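Long-range contacts in SYE1 (Shewanella oneidensis, PDB 4AWT), which binds flavin mononucleotide and probably works as an NAD(P)H-dependent oxidoreductase of the Old Yellow Enzyme type, acting on carbon-carbon double bonds: residues 232-237 / 250-255; 238-243 / 271-276; 266-271 / 297-302. The protein carries 1 engineered substitution. All coordinates share one frame; numbering follows the deposited sequence. Where two conformers were deposited one is given.

Interaction 1: residues 232-237 / 250-255. With FMN (flavin mononucleotide), chain B.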
loop_
_atom_site.group_PDB
_atom_site.type_symbol
_atom_site.label_atom_id
_atom_site.label_comp_id
_atom_site.label_asym_id
_atom_site.label_seq_id
_atom_site.Cartn_x
_atom_site.Cartn_y
_atom_site.Cartn_z
ATOM N N VAL A 232 6.253 -1.727 -5.855
ATOM C CA VAL A 232 5.090 -2.574 -5.884
ATOM C C VAL A 232 4.970 -3.292 -4.545
ATOM O O VAL A 232 5.976 -3.778 -4.031
ATOM C CB VAL A 232 5.139 -3.591 -7.031
ATOM C CG1 VAL A 232 3.952 -4.546 -7.007
ATOM C CG2 VAL A 232 5.228 -2.881 -8.375
ATOM N N ARG A 233 3.747 -3.414 -4.033
ATOM C CA ARG A 233 3.461 -4.154 -2.817
ATOM C C ARG A 233 2.734 -5.450 -3.163
ATOM O O ARG A 233 1.753 -5.448 -3.906
ATOM C CB ARG A 233 2.623 -3.320 -1.851
ATOM C CG ARG A 233 2.782 -3.816 -0.417
ATOM C CD ARG A 233 2.138 -2.921 0.619
ATOM N NE ARG A 233 2.760 -3.162 1.915
ATOM C CZ ARG A 233 2.256 -2.902 3.111
ATOM N NH1 ARG A 233 1.010 -2.578 3.280
ATOM N NH2 ARG A 233 3.044 -3.048 4.181
ATOM N N LEU A 234 3.225 -6.560 -2.573
ATOM C CA LEU A 234 2.667 -7.896 -2.722
ATOM C C LEU A 234 2.407 -8.510 -1.351
ATOM O O LEU A 234 3.081 -8.168 -0.371
ATOM C CB LEU A 234 3.598 -8.841 -3.510
ATOM C CG LEU A 234 3.894 -8.417 -4.943
ATOM C CD1 LEU A 234 4.879 -9.419 -5.547
ATOM C CD2 LEU A 234 2.641 -8.317 -5.811
ATOM N N ALA A 235 1.475 -9.457 -1.304
ATOM C CA ALA A 235 1.143 -10.211 -0.104
ATOM C C ALA A 235 1.081 -11.685 -0.444
ATOM O O ALA A 235 0.012 -12.237 -0.725
ATOM C CB ALA A 235 -0.153 -9.753 0.480
ATOM N N PRO A 236 2.216 -12.381 -0.453
ATOM C CA PRO A 236 2.214 -13.769 -0.923
ATOM C C PRO A 236 1.367 -14.705 -0.086
ATOM O O PRO A 236 0.778 -15.641 -0.660
ATOM C CB PRO A 236 3.693 -14.161 -0.868
ATOM C CG PRO A 236 4.448 -12.862 -1.023
ATOM C CD PRO A 236 3.586 -11.861 -0.244
ATOM N N LEU A 237 1.356 -14.541 1.242
ATOM C CA LEU A 237 0.864 -15.581 2.098
ATOM C C LEU A 237 -0.328 -15.169 2.959
ATOM O O LEU A 237 -1.060 -16.055 3.456
ATOM C CB LEU A 237 1.951 -16.118 3.024
ATOM C CG LEU A 237 3.116 -16.773 2.306
ATOM C CD1 LEU A 237 4.135 -17.214 3.351
ATOM C CD2 LEU A 237 2.702 -17.960 1.473
ATOM N N LEU A 250 5.589 -20.534 -5.804
ATOM C CA LEU A 250 5.828 -20.431 -7.235
ATOM C C LEU A 250 5.299 -19.085 -7.743
ATOM O O LEU A 250 5.976 -18.369 -8.452
ATOM C CB LEU A 250 5.181 -21.609 -7.958
ATOM C CG LEU A 250 5.300 -21.566 -9.462
ATOM C CD1 LEU A 250 6.716 -21.553 -9.990
ATOM C CD2 LEU A 250 4.530 -22.746 -10.032
ATOM N N THR A 251 4.043 -18.792 -7.399
ATOM C CA THR A 251 3.397 -17.596 -7.962
ATOM C C THR A 251 4.203 -16.343 -7.629
ATOM O O THR A 251 4.428 -15.498 -8.472
ATOM C CB THR A 251 1.995 -17.454 -7.425
ATOM O OG1 THR A 251 1.234 -18.573 -7.871
ATOM C CG2 THR A 251 1.317 -16.156 -7.853
ATOM N N TYR A 252 4.600 -16.226 -6.357
ATOM C CA TYR A 252 5.212 -14.988 -5.877
ATOM C C TYR A 252 6.687 -14.917 -6.163
ATOM O O TYR A 252 7.208 -13.808 -6.355
ATOM C CB TYR A 252 4.831 -14.706 -4.416
ATOM C CG TYR A 252 3.410 -14.230 -4.352
ATOM C CD1 TYR A 252 2.323 -15.071 -4.265
ATOM C CD2 TYR A 252 3.138 -12.859 -4.457
ATOM C CE1 TYR A 252 1.035 -14.591 -4.264
ATOM C CE2 TYR A 252 1.865 -12.377 -4.454
ATOM C CZ TYR A 252 0.792 -13.246 -4.357
ATOM O OH TYR A 252 -0.470 -12.691 -4.350
ATOM N N THR A 253 7.401 -16.046 -6.262
ATOM C CA THR A 253 8.764 -16.015 -6.796
ATOM C C THR A 253 8.716 -15.544 -8.243
ATOM O O THR A 253 9.523 -14.751 -8.695
ATOM C CB THR A 253 9.462 -17.368 -6.610
ATOM O OG1 THR A 253 9.526 -17.678 -5.166
ATOM C CG2 THR A 253 10.848 -17.375 -7.109
ATOM N N ALA A 254 7.750 -16.090 -9.012
ATOM C CA ALA A 254 7.576 -15.666 -10.407
ATOM C C ALA A 254 7.222 -14.196 -10.483
ATOM O O ALA A 254 7.780 -13.475 -11.333
ATOM C CB ALA A 254 6.522 -16.512 -11.095
ATOM N N ALA A 255 6.339 -13.743 -9.611
ATOM C CA ALA A 255 5.964 -12.313 -9.620
ATOM C C ALA A 255 7.172 -11.460 -9.324
ATOM O O ALA A 255 7.392 -10.420 -9.963
ATOM C CB ALA A 255 4.872 -12.029 -8.639
HETATM N N1 FMN B . -1.657 -1.462 3.827
HETATM C C2 FMN B . -1.672 -0.964 2.596
HETATM O O2 FMN B . -0.980 -1.462 1.668
HETATM N N3 FMN B . -2.462 0.137 2.298
HETATM C C4 FMN B . -3.261 0.767 3.238
HETATM O O4 FMN B . -3.864 1.822 2.909
HETATM C C4A FMN B . -3.319 0.165 4.493
HETATM N N5 FMN B . -4.167 0.670 5.478
HETATM C C5A FMN B . -3.883 0.318 6.825
HETATM C C6 FMN B . -4.506 0.984 7.850
HETATM C C7 FMN B . -4.234 0.687 9.207
HETATM C C7M FMN B . -4.865 1.548 10.275
HETATM C C8 FMN B . -3.367 -0.326 9.483
HETATM C C8M FMN B . -2.994 -0.689 10.906
HETATM C C9 FMN B . -2.731 -1.027 8.438
HETATM C C9A FMN B . -2.973 -0.708 7.100
HETATM N N10 FMN B . -2.293 -1.365 6.053
HETATM C C10 FMN B . -2.419 -0.885 4.763
HETATM C "C1'" FMN B . -1.299 -2.394 6.374
HETATM C "C2'" FMN B . 0.030 -1.819 6.897
HETATM O "O2'" FMN B . 0.729 -1.148 5.862
HETATM C "C3'" FMN B . 0.964 -2.894 7.417
HETATM O "O3'" FMN B . 1.415 -3.754 6.381
HETATM C "C4'" FMN B . 0.395 -3.750 8.562
HETATM O "O4'" FMN B . -0.259 -2.955 9.539
HETATM C "C5'" FMN B . 1.435 -4.669 9.173
HETATM O "O5'" FMN B . 2.507 -3.922 9.775
HETATM P P FMN B . 2.509 -3.678 11.372
HETATM O O1P FMN B . 1.348 -2.761 11.665
HETATM O O2P FMN B . 2.352 -5.027 12.036
HETATM O O3P FMN B . 3.850 -3.029 11.612
HETATM O O HOH W 1 -0.161 -9.937 -3.563
#
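Pro236 and Tyr252 bring the end of strand 230-234 and helix 248-261 together, their CA atoms 5.9 Å apart just after the strand gives way to loop. No direct hydrogen bond crosses between the segments; the contact is apolar, with one bridging water.

The phenol ring of Tyr252 reaches from the helix across the strand end. Pro236 sits over one face of it: its CA, above the centre, is 3.4 Å from the ring centroid, a CH-pi contact, while its CB rests against CG of Tyr252 at 3.5 Å. Leu234 works on the same ring from the edge, where its CD1 meets CD2 of Tyr252 at 4.0 Å and also touches CB of Ala255, one helical turn further on. The phenol hydroxyl accepts a hydrogen bond from a water at 2.9 Å from OH of Tyr252, which accepts one from the backbone N of Ala235; the hydroxyl's strongest partner is OD1 of Asp193, outside both segments. An alanine in place of Tyr252 would probably leave Pro236 without its aromatic partner and the water and Asp193 without the hydroxyl they share.

Arg233 points the other way, into the barrel. Its chain is extended as far as NE, and NH1 lies 2.8 Å from O2 of the flavin, while NH2 bonds to O3' of the ribityl chain. The strand thus serves packing with one side and cofactor binding with the other. The contact lies within the beta-alpha-beta unit 230-234, 248-261, 266-270; from outside it Ile192 of helix 187-192 and Phe284 of helix 282-291 also pack on Tyr252.

Interaction 2: residues 238-243 / 271-276. With BOG (octyl beta-D-glucopyranoside), chain D; FMN (flavin mononucleotide), chain B.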
loop_
_atom_site.group_PDB
_atom_site.type_symbol
_atom_site.label_atom_id
_atom_site.label_comp_id
_atom_site.label_asym_id
_atom_site.label_seq_id
_atom_site.Cartn_x
_atom_site.Cartn_y
_atom_site.Cartn_z
ATOM N N THR A 238 -0.569 -13.904 3.188
ATOM C CA THR A 238 -1.774 -13.491 3.901
ATOM C C THR A 238 -2.986 -13.671 2.978
ATOM O O THR A 238 -2.877 -13.663 1.768
ATOM C CB THR A 238 -1.666 -12.060 4.418
ATOM O OG1 THR A 238 -1.414 -11.220 3.282
ATOM C CG2 THR A 238 -0.577 -11.901 5.459
ATOM N N THR A 239 -4.117 -13.891 3.622
ATOM C CA THR A 239 -5.373 -14.241 2.947
ATOM C C THR A 239 -6.565 -13.549 3.564
ATOM O O THR A 239 -7.729 -13.831 3.202
ATOM C CB THR A 239 -5.584 -15.770 2.974
ATOM O OG1 THR A 239 -5.710 -16.167 4.361
ATOM C CG2 THR A 239 -4.479 -16.519 2.276
ATOM N N LEU A 240 -6.344 -12.618 4.496
ATOM C CA LEU A 240 -7.415 -12.058 5.276
ATOM C C LEU A 240 -8.535 -11.469 4.447
ATOM O O LEU A 240 -9.713 -11.599 4.796
ATOM C CB LEU A 240 -6.810 -10.951 6.196
ATOM C CG LEU A 240 -7.777 -10.343 7.173
ATOM C CD1 LEU A 240 -8.237 -11.353 8.200
ATOM C CD2 LEU A 240 -7.090 -9.146 7.814
ATOM N N ASN A 241 -8.207 -10.733 3.386
ATOM C CA ASN A 241 -9.215 -10.093 2.562
ATOM C C ASN A 241 -9.736 -10.953 1.430
ATOM O O ASN A 241 -10.457 -10.472 0.563
ATOM C CB ASN A 241 -8.717 -8.735 2.068
ATOM C CG ASN A 241 -8.630 -7.770 3.190
ATOM O OD1 ASN A 241 -9.313 -7.922 4.218
ATOM N ND2 ASN A 241 -7.787 -6.773 2.996
ATOM N N GLY A 242 -9.460 -12.245 1.474
ATOM C CA GLY A 242 -10.160 -13.199 0.669
ATOM C C GLY A 242 -9.457 -13.765 -0.521
ATOM O O GLY A 242 -10.096 -14.557 -1.235
ATOM N N THR A 243 -8.200 -13.437 -0.760
ATOM C CA THR A 243 -7.443 -13.975 -1.854
ATOM C C THR A 243 -6.474 -15.041 -1.345
ATOM O O THR A 243 -5.623 -14.747 -0.480
ATOM C CB THR A 243 -6.679 -12.887 -2.622
ATOM O OG1 THR A 243 -5.847 -12.110 -1.778
ATOM C CG2 THR A 243 -7.623 -11.939 -3.323
ATOM N N GLU A 271 3.868 -8.745 5.064
ATOM C CA GLU A 271 4.056 -10.030 5.695
ATOM C C GLU A 271 2.987 -10.406 6.697
ATOM O O GLU A 271 2.792 -11.593 6.998
ATOM C CB GLU A 271 5.477 -10.021 6.339
ATOM C CG GLU A 271 5.951 -11.290 6.947
ATOM C CD GLU A 271 7.396 -11.233 7.370
ATOM O OE1 GLU A 271 8.058 -10.191 7.091
ATOM O OE2 GLU A 271 7.862 -12.208 7.973
ATOM N N VAL A 272 2.320 -9.407 7.258
ATOM C CA VAL A 272 1.208 -9.559 8.196
ATOM C C VAL A 272 0.120 -8.616 7.759
ATOM O O VAL A 272 0.437 -7.484 7.346
ATOM C CB VAL A 272 1.642 -9.222 9.632
ATOM C CG1 VAL A 272 0.456 -9.269 10.594
ATOM C CG2 VAL A 272 2.769 -10.126 10.102
ATOM N N ASP A 273 -1.137 -9.037 7.865
ATOM C CA ASP A 273 -2.220 -8.083 7.713
ATOM C C ASP A 273 -3.141 -8.294 8.912
ATOM O O ASP A 273 -3.724 -9.352 9.134
ATOM C CB ASP A 273 -2.945 -8.265 6.391
ATOM C CG ASP A 273 -3.707 -7.061 5.933
ATOM O OD1 ASP A 273 -3.227 -5.933 6.117
ATOM O OD2 ASP A 273 -4.795 -7.269 5.318
ATOM N N TRP A 274 -3.127 -7.275 9.773
ATOM C CA TRP A 274 -3.836 -7.291 11.060
ATOM C C TRP A 274 -3.304 -8.442 11.916
ATOM O O TRP A 274 -2.151 -8.374 12.371
ATOM C CB TRP A 274 -5.326 -7.260 10.882
ATOM C CG TRP A 274 -5.748 -5.973 10.265
ATOM C CD1 TRP A 274 -6.109 -5.765 8.978
ATOM C CD2 TRP A 274 -5.810 -4.715 10.915
ATOM N NE1 TRP A 274 -6.412 -4.453 8.788
ATOM C CE2 TRP A 274 -6.242 -3.786 9.952
ATOM C CE3 TRP A 274 -5.561 -4.250 12.196
ATOM C CZ2 TRP A 274 -6.431 -2.438 10.234
ATOM C CZ3 TRP A 274 -5.772 -2.886 12.453
ATOM C CH2 TRP A 274 -6.198 -2.029 11.467
ATOM N N ASP A 275 -4.147 -9.458 12.164
ATOM C CA ASP A 275 -3.846 -10.647 12.951
ATOM C C ASP A 275 -3.446 -11.828 12.067
ATOM O O ASP A 275 -3.180 -12.932 12.597
ATOM C CB ASP A 275 -5.054 -11.074 13.809
ATOM C CG ASP A 275 -6.391 -11.172 13.093
ATOM O OD1 ASP A 275 -6.570 -10.660 11.943
ATOM O OD2 ASP A 275 -7.306 -11.773 13.760
ATOM N N ASP A 276 -3.452 -11.686 10.762
ATOM C CA ASP A 276 -3.112 -12.742 9.805
ATOM C C ASP A 276 -1.604 -12.711 9.605
ATOM O O ASP A 276 -1.097 -11.856 8.862
ATOM C CB ASP A 276 -3.863 -12.554 8.513
ATOM C CG ASP A 276 -3.639 -13.594 7.446
ATOM O OD1 ASP A 276 -2.961 -14.625 7.705
ATOM O OD2 ASP A 276 -4.144 -13.344 6.340
HETATM C C1 BOG D . -8.675 -2.184 6.756
HETATM O O1 BOG D . -9.087 -2.194 8.095
HETATM C C2 BOG D . -8.163 -0.845 6.326
HETATM O O2 BOG D . -9.179 0.134 6.349
HETATM C C3 BOG D . -7.607 -0.859 4.893
HETATM O O3 BOG D . -6.934 0.338 4.618
HETATM C C4 BOG D . -6.558 -1.977 4.811
HETATM O O4 BOG D . -6.101 -2.059 3.503
HETATM C C5 BOG D . -7.103 -3.315 5.296
HETATM O O5 BOG D . -7.544 -3.108 6.624
HETATM C C6 BOG D . -6.059 -4.401 5.256
HETATM O O6 BOG D . -6.727 -5.589 5.642
HETATM C "C1'" BOG D . -10.056 -3.165 8.408
HETATM C "C2'" BOG D . -10.640 -3.068 9.815
HETATM C "C3'" BOG D . -9.615 -2.897 10.894
HETATM C "C4'" BOG D . -9.961 -3.159 12.355
HETATM C "C5'" BOG D . -9.717 -1.860 13.130
HETATM C "C6'" BOG D . -11.042 -1.258 13.602
HETATM C "C7'" BOG D . -10.783 0.061 14.353
HETATM C "C8'" BOG D . -12.000 0.281 15.244
HETATM N N1 FMN B . -1.657 -1.462 3.827
HETATM C C2 FMN B . -1.672 -0.964 2.596
HETATM O O2 FMN B . -0.980 -1.462 1.668
HETATM N N3 FMN B . -2.462 0.137 2.298
HETATM C C4 FMN B . -3.261 0.767 3.238
HETATM O O4 FMN B . -3.864 1.822 2.909
HETATM C C4A FMN B . -3.319 0.165 4.493
HETATM N N5 FMN B . -4.167 0.670 5.478
HETATM C C5A FMN B . -3.883 0.318 6.825
HETATM C C6 FMN B . -4.506 0.984 7.850
HETATM C C7 FMN B . -4.234 0.687 9.207
HETATM C C7M FMN B . -4.865 1.548 10.275
HETATM C C8 FMN B . -3.367 -0.326 9.483
HETATM C C8M FMN B . -2.994 -0.689 10.906
HETATM C C9 FMN B . -2.731 -1.027 8.438
HETATM C C9A FMN B . -2.973 -0.708 7.100
HETATM N N10 FMN B . -2.293 -1.365 6.053
HETATM C C10 FMN B . -2.419 -0.885 4.763
HETATM C "C1'" FMN B . -1.299 -2.394 6.374
HETATM C "C2'" FMN B . 0.030 -1.819 6.897
HETATM O "O2'" FMN B . 0.729 -1.148 5.862
HETATM C "C3'" FMN B . 0.964 -2.894 7.417
HETATM O "O3'" FMN B . 1.415 -3.754 6.381
HETATM C "C4'" FMN B . 0.395 -3.750 8.562
HETATM O "O4'" FMN B . -0.259 -2.955 9.539
HETATM C "C5'" FMN B . 1.435 -4.669 9.173
HETATM O "O5'" FMN B . 2.507 -3.922 9.775
HETATM P P FMN B . 2.509 -3.678 11.372
HETATM O O1P FMN B . 1.348 -2.761 11.665
HETATM O O2P FMN B . 2.352 -5.027 12.036
HETATM O O3P FMN B . 3.850 -3.029 11.612
HETATM O O HOH W 2 -3.099 -16.353 5.656
HETATM O O HOH W 3 -5.558 -9.548 3.123
#
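Leu240, Thr239 and Asp276 join two loops on the C-terminal rim of a TIM barrel, the one following strand 230-234 and the one following strand 266-270, in a partly buried contact of mixed character, one direct hydrogen bond beside apolar packing. Each loop is shaped by a turn: type I from Thr239 to Gly242, type II' from Asp273 to Asp276. Such loops line the active-site mouth in TIM-barrel enzymes; here both reach a bound octyl glucoside, and 271-276 also the flavin.

Leu240 supplies the apolar part. Its CG is anti to the backbone N (chi1 -175°), and chi2 of 66° sets the branch whose CD2 meets the edge of the Trp274 ring, 3.7 Å from CD1, and the carbonyl O of Asp273. Thr238 lies deeper, its CG2 3.4 Å from O of Asp276 and near O of Glu271.

The indole of Trp274 stands between two ligands. C3' of the detergent tail lies over one face, offset toward the rim, and the flavin's C9 lies on the opposite face, while NE1 donates a nearly straight hydrogen bond to O5 of the sugar at 2.8 Å. The detergent's O6 accepts from ND2 of Asn241, which also bonds to O of Asn184. In the Asp273 conformer described, O6 donates to its OD2 at 2.6 Å, and a water ties N of Asn241 to that OD2.

At the other end, a second water links OG1 of Thr239 to OD1 of Asp276. The sister oxygen of that carboxylate, OD2, receives N-H of Thr239 on its syn lone pair, at 2.8 Å and 169°.

Interaction 3: residues 266-271 / 297-302. With FMN (flavin mononucleotide), chain B; SO4 (sulfate ion), chain C.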
loop_
_atom_site.group_PDB
_atom_site.type_symbol
_atom_site.label_atom_id
_atom_site.label_comp_id
_atom_site.label_asym_id
_atom_site.label_seq_id
_atom_site.Cartn_x
_atom_site.Cartn_y
_atom_site.Cartn_z
ATOM N N TYR A 266 11.616 -0.732 -5.887
ATOM C CA TYR A 266 11.491 -1.553 -4.675
ATOM C C TYR A 266 10.355 -2.515 -4.829
ATOM O O TYR A 266 9.361 -2.264 -5.549
ATOM C CB TYR A 266 11.361 -0.705 -3.426
ATOM C CG TYR A 266 10.078 0.026 -3.122
ATOM C CD1 TYR A 266 8.916 -0.642 -2.748
ATOM C CD2 TYR A 266 10.033 1.399 -3.108
ATOM C CE1 TYR A 266 7.765 0.015 -2.419
ATOM C CE2 TYR A 266 8.920 2.096 -2.698
ATOM C CZ TYR A 266 7.774 1.421 -2.346
ATOM O OH TYR A 266 6.694 2.114 -1.911
ATOM N N LEU A 267 10.442 -3.579 -4.052
ATOM C CA LEU A 267 9.382 -4.571 -3.851
ATOM C C LEU A 267 9.109 -4.581 -2.356
ATOM O O LEU A 267 10.030 -4.735 -1.556
ATOM C CB LEU A 267 9.821 -5.952 -4.338
ATOM C CG LEU A 267 8.848 -7.076 -4.102
ATOM C CD1 LEU A 267 7.514 -6.834 -4.736
ATOM C CD2 LEU A 267 9.445 -8.395 -4.603
ATOM N N HIS A 268 7.842 -4.424 -1.998
ATOM C CA HIS A 268 7.388 -4.318 -0.617
ATOM C C HIS A 268 6.481 -5.507 -0.314
ATOM O O HIS A 268 5.471 -5.693 -0.980
ATOM C CB HIS A 268 6.681 -2.979 -0.474
ATOM C CG HIS A 268 6.216 -2.601 0.898
ATOM N ND1 HIS A 268 5.633 -1.378 1.123
ATOM C CD2 HIS A 268 6.264 -3.199 2.114
ATOM C CE1 HIS A 268 5.387 -1.294 2.421
ATOM N NE2 HIS A 268 5.733 -2.371 3.081
ATOM N N ILE A 269 6.891 -6.311 0.653
ATOM C CA ILE A 269 6.157 -7.494 1.060
ATOM C C ILE A 269 5.366 -7.174 2.329
ATOM O O ILE A 269 5.965 -6.821 3.370
ATOM C CB ILE A 269 7.083 -8.687 1.280
ATOM C CG1 ILE A 269 7.923 -8.985 0.047
ATOM C CG2 ILE A 269 6.294 -9.891 1.762
ATOM C CD1 ILE A 269 7.152 -9.336 -1.199
ATOM N N ALA A 270 4.047 -7.303 2.243
ATOM C CA ALA A 270 3.165 -7.152 3.388
ATOM C C ALA A 270 3.048 -8.529 4.044
ATOM O O ALA A 270 2.325 -9.419 3.580
ATOM C CB ALA A 270 1.816 -6.645 2.952
ATOM N N GLU A 271 3.868 -8.745 5.064
ATOM C CA GLU A 271 4.056 -10.030 5.695
ATOM C C GLU A 271 2.987 -10.406 6.697
ATOM O O GLU A 271 2.792 -11.593 6.998
ATOM C CB GLU A 271 5.477 -10.021 6.339
ATOM C CG GLU A 271 5.951 -11.290 6.947
ATOM C CD GLU A 271 7.396 -11.233 7.370
ATOM O OE1 GLU A 271 8.058 -10.191 7.091
ATOM O OE2 GLU A 271 7.862 -12.208 7.973
ATOM N N ILE A 297 11.591 -4.397 0.845
ATOM C CA ILE A 297 10.975 -3.863 2.036
ATOM C C ILE A 297 10.023 -4.908 2.596
ATOM O O ILE A 297 9.246 -5.479 1.832
ATOM C CB ILE A 297 10.190 -2.568 1.743
ATOM C CG1 ILE A 297 11.001 -1.585 0.921
ATOM C CG2 ILE A 297 9.652 -1.982 3.024
ATOM C CD1 ILE A 297 10.314 -0.288 0.590
ATOM N N TYR A 298 10.059 -5.162 3.907
ATOM C CA TYR A 298 9.065 -5.996 4.574
ATOM C C TYR A 298 8.377 -5.175 5.650
ATOM O O TYR A 298 9.021 -4.378 6.324
ATOM C CB TYR A 298 9.683 -7.233 5.230
ATOM C CG TYR A 298 10.048 -8.333 4.277
ATOM C CD1 TYR A 298 11.169 -8.277 3.477
ATOM C CD2 TYR A 298 9.255 -9.453 4.183
ATOM C CE1 TYR A 298 11.504 -9.305 2.638
ATOM C CE2 TYR A 298 9.573 -10.492 3.304
ATOM C CZ TYR A 298 10.711 -10.410 2.528
ATOM O OH TYR A 298 10.994 -11.462 1.732
ATOM N N ALA A 299 7.093 -5.473 5.865
ATOM C CA ALA A 299 6.364 -4.921 6.993
ATOM C C ALA A 299 5.452 -6.003 7.563
ATOM O O ALA A 299 4.901 -6.815 6.814
ATOM C CB ALA A 299 5.492 -3.734 6.597
ATOM N N GLY A 300 5.284 -5.982 8.875
ATOM C CA GLY A 300 4.337 -6.853 9.564
ATOM C C GLY A 300 4.961 -7.372 10.858
ATOM O O GLY A 300 5.806 -8.235 10.843
ATOM N N ARG A 301 4.486 -6.778 11.967
ATOM C CA ARG A 301 4.891 -7.210 13.303
ATOM C C ARG A 301 6.403 -7.116 13.537
ATOM O O ARG A 301 6.936 -7.852 14.366
ATOM C CB ARG A 301 4.340 -8.555 13.729
ATOM C CG ARG A 301 2.834 -8.574 13.835
ATOM C CD ARG A 301 2.271 -7.597 14.828
ATOM N NE ARG A 301 0.870 -7.916 15.166
ATOM C CZ ARG A 301 0.046 -7.080 15.788
ATOM N NH1 ARG A 301 0.395 -5.873 16.122
ATOM N NH2 ARG A 301 -1.185 -7.529 16.047
ATOM N N TYR A 302 7.078 -6.203 12.897
ATOM C CA TYR A 302 8.488 -5.983 13.213
ATOM C C TYR A 302 8.600 -5.098 14.445
ATOM O O TYR A 302 7.838 -4.181 14.705
ATOM C CB TYR A 302 9.265 -5.346 12.051
ATOM C CG TYR A 302 9.538 -6.378 10.991
ATOM C CD1 TYR A 302 8.613 -6.677 9.995
ATOM C CD2 TYR A 302 10.707 -7.140 11.013
ATOM C CE1 TYR A 302 8.830 -7.667 9.076
ATOM C CE2 TYR A 302 10.947 -8.112 10.072
ATOM C CZ TYR A 302 10.004 -8.400 9.112
ATOM O OH TYR A 302 10.261 -9.402 8.195
HETATM N N1 FMN B . -1.657 -1.462 3.827
HETATM C C2 FMN B . -1.672 -0.964 2.596
HETATM O O2 FMN B . -0.980 -1.462 1.668
HETATM N N3 FMN B . -2.462 0.137 2.298
HETATM C C4 FMN B . -3.261 0.767 3.238
HETATM O O4 FMN B . -3.864 1.822 2.909
HETATM C C4A FMN B . -3.319 0.165 4.493
HETATM N N5 FMN B . -4.167 0.670 5.478
HETATM C C5A FMN B . -3.883 0.318 6.825
HETATM C C6 FMN B . -4.506 0.984 7.850
HETATM C C7 FMN B . -4.234 0.687 9.207
HETATM C C7M FMN B . -4.865 1.548 10.275
HETATM C C8 FMN B . -3.367 -0.326 9.483
HETATM C C8M FMN B . -2.994 -0.689 10.906
HETATM C C9 FMN B . -2.731 -1.027 8.438
HETATM C C9A FMN B . -2.973 -0.708 7.100
HETATM N N10 FMN B . -2.293 -1.365 6.053
HETATM C C10 FMN B . -2.419 -0.885 4.763
HETATM C "C1'" FMN B . -1.299 -2.394 6.374
HETATM C "C2'" FMN B . 0.030 -1.819 6.897
HETATM O "O2'" FMN B . 0.729 -1.148 5.862
HETATM C "C3'" FMN B . 0.964 -2.894 7.417
HETATM O "O3'" FMN B . 1.415 -3.754 6.381
HETATM C "C4'" FMN B . 0.395 -3.750 8.562
HETATM O "O4'" FMN B . -0.259 -2.955 9.539
HETATM C "C5'" FMN B . 1.435 -4.669 9.173
HETATM O "O5'" FMN B . 2.507 -3.922 9.775
HETATM P P FMN B . 2.509 -3.678 11.372
HETATM O O1P FMN B . 1.348 -2.761 11.665
HETATM O O2P FMN B . 2.352 -5.027 12.036
HETATM O O3P FMN B . 3.850 -3.029 11.612
HETATM S S SO4 C . -3.131 -4.508 17.284
HETATM O O1 SO4 C . -3.835 -4.336 15.925
HETATM O O2 SO4 C . -2.953 -5.898 17.529
HETATM O O3 SO4 C . -1.634 -4.103 17.081
HETATM O O4 SO4 C . -3.566 -3.608 18.312
#
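Ile297 and Ala299 pair with strand 266-270 as part of a neighbouring parallel strand of the TIM barrel; the axes of the short strand segments approach to 4.6 Å, at 18°. Backbone bonds alternate across the seam: N of Ile297 to O of Leu267, N of Ile269 to O of Ile297, N of Ala299 to O of Ile269, and N of Glu271 to O of Ala299 at 2.8 Å. CA-H...O contacts from His268 and Tyr298 add to them.

Apolar and CH-pi contacts occupy both faces of the sheet. On the face of His268 and Ile297, CD1 of Ile297 lies over the Tyr266 ring, 3.8 Å from its centroid, and CG2 of Ile297 sits above the imidazole of His268, with CB of Ala299 at its edge. The two branches of one isoleucine thus serve two rings, whose polar ends, OH of Tyr266 and ND1 of His268, both bond to Glu179. On the other face Ile269 runs side by side with Tyr298, its CB over the phenol face.

Glu271 has CG anti to the backbone N (chi1 -175°) and runs extended beyond it. OH of Tyr302 donates to its OE1 at 2.6 Å, on the syn side, and OE2 forms a salt bridge with Lys285. At Gly300 a CB would crowd C of Glu271. Beyond it, N of Arg301 donates to O2P of the flavin at 2.8 Å.

Across the two segments the contact is apolar along the strands, and its polar side-chain bonds lie past their ends, where Tyr302 and Lys285 would help to stabilise Glu271 as a carboxylate beside the phosphate-binding turn.

How the interactions relate
Interactions 1 and 3 are buried and meet through the sheet, because strands 230-234 and 266-270 are neighbours: N of His268 lies 2.8 Å from O of Val232, a probable hydrogen bond. Interaction 1 packs a helix on the outside of the barrel by apolar contact, whereas interaction 3 is strand pairing within its wall. Interaction 2 is partly buried on the rim, where the loops continuing from both strands meet through a backbone-to-carboxylate bond, waters and a leucine packed at an indole edge. It shares Glu271 with interaction 3 and packs Val272 against Gly300. All three reach the flavin: pyrimidine and ribityl in interaction 1, chiefly the dimethylbenzene ring in interaction 2 and the phosphate end in interaction 3.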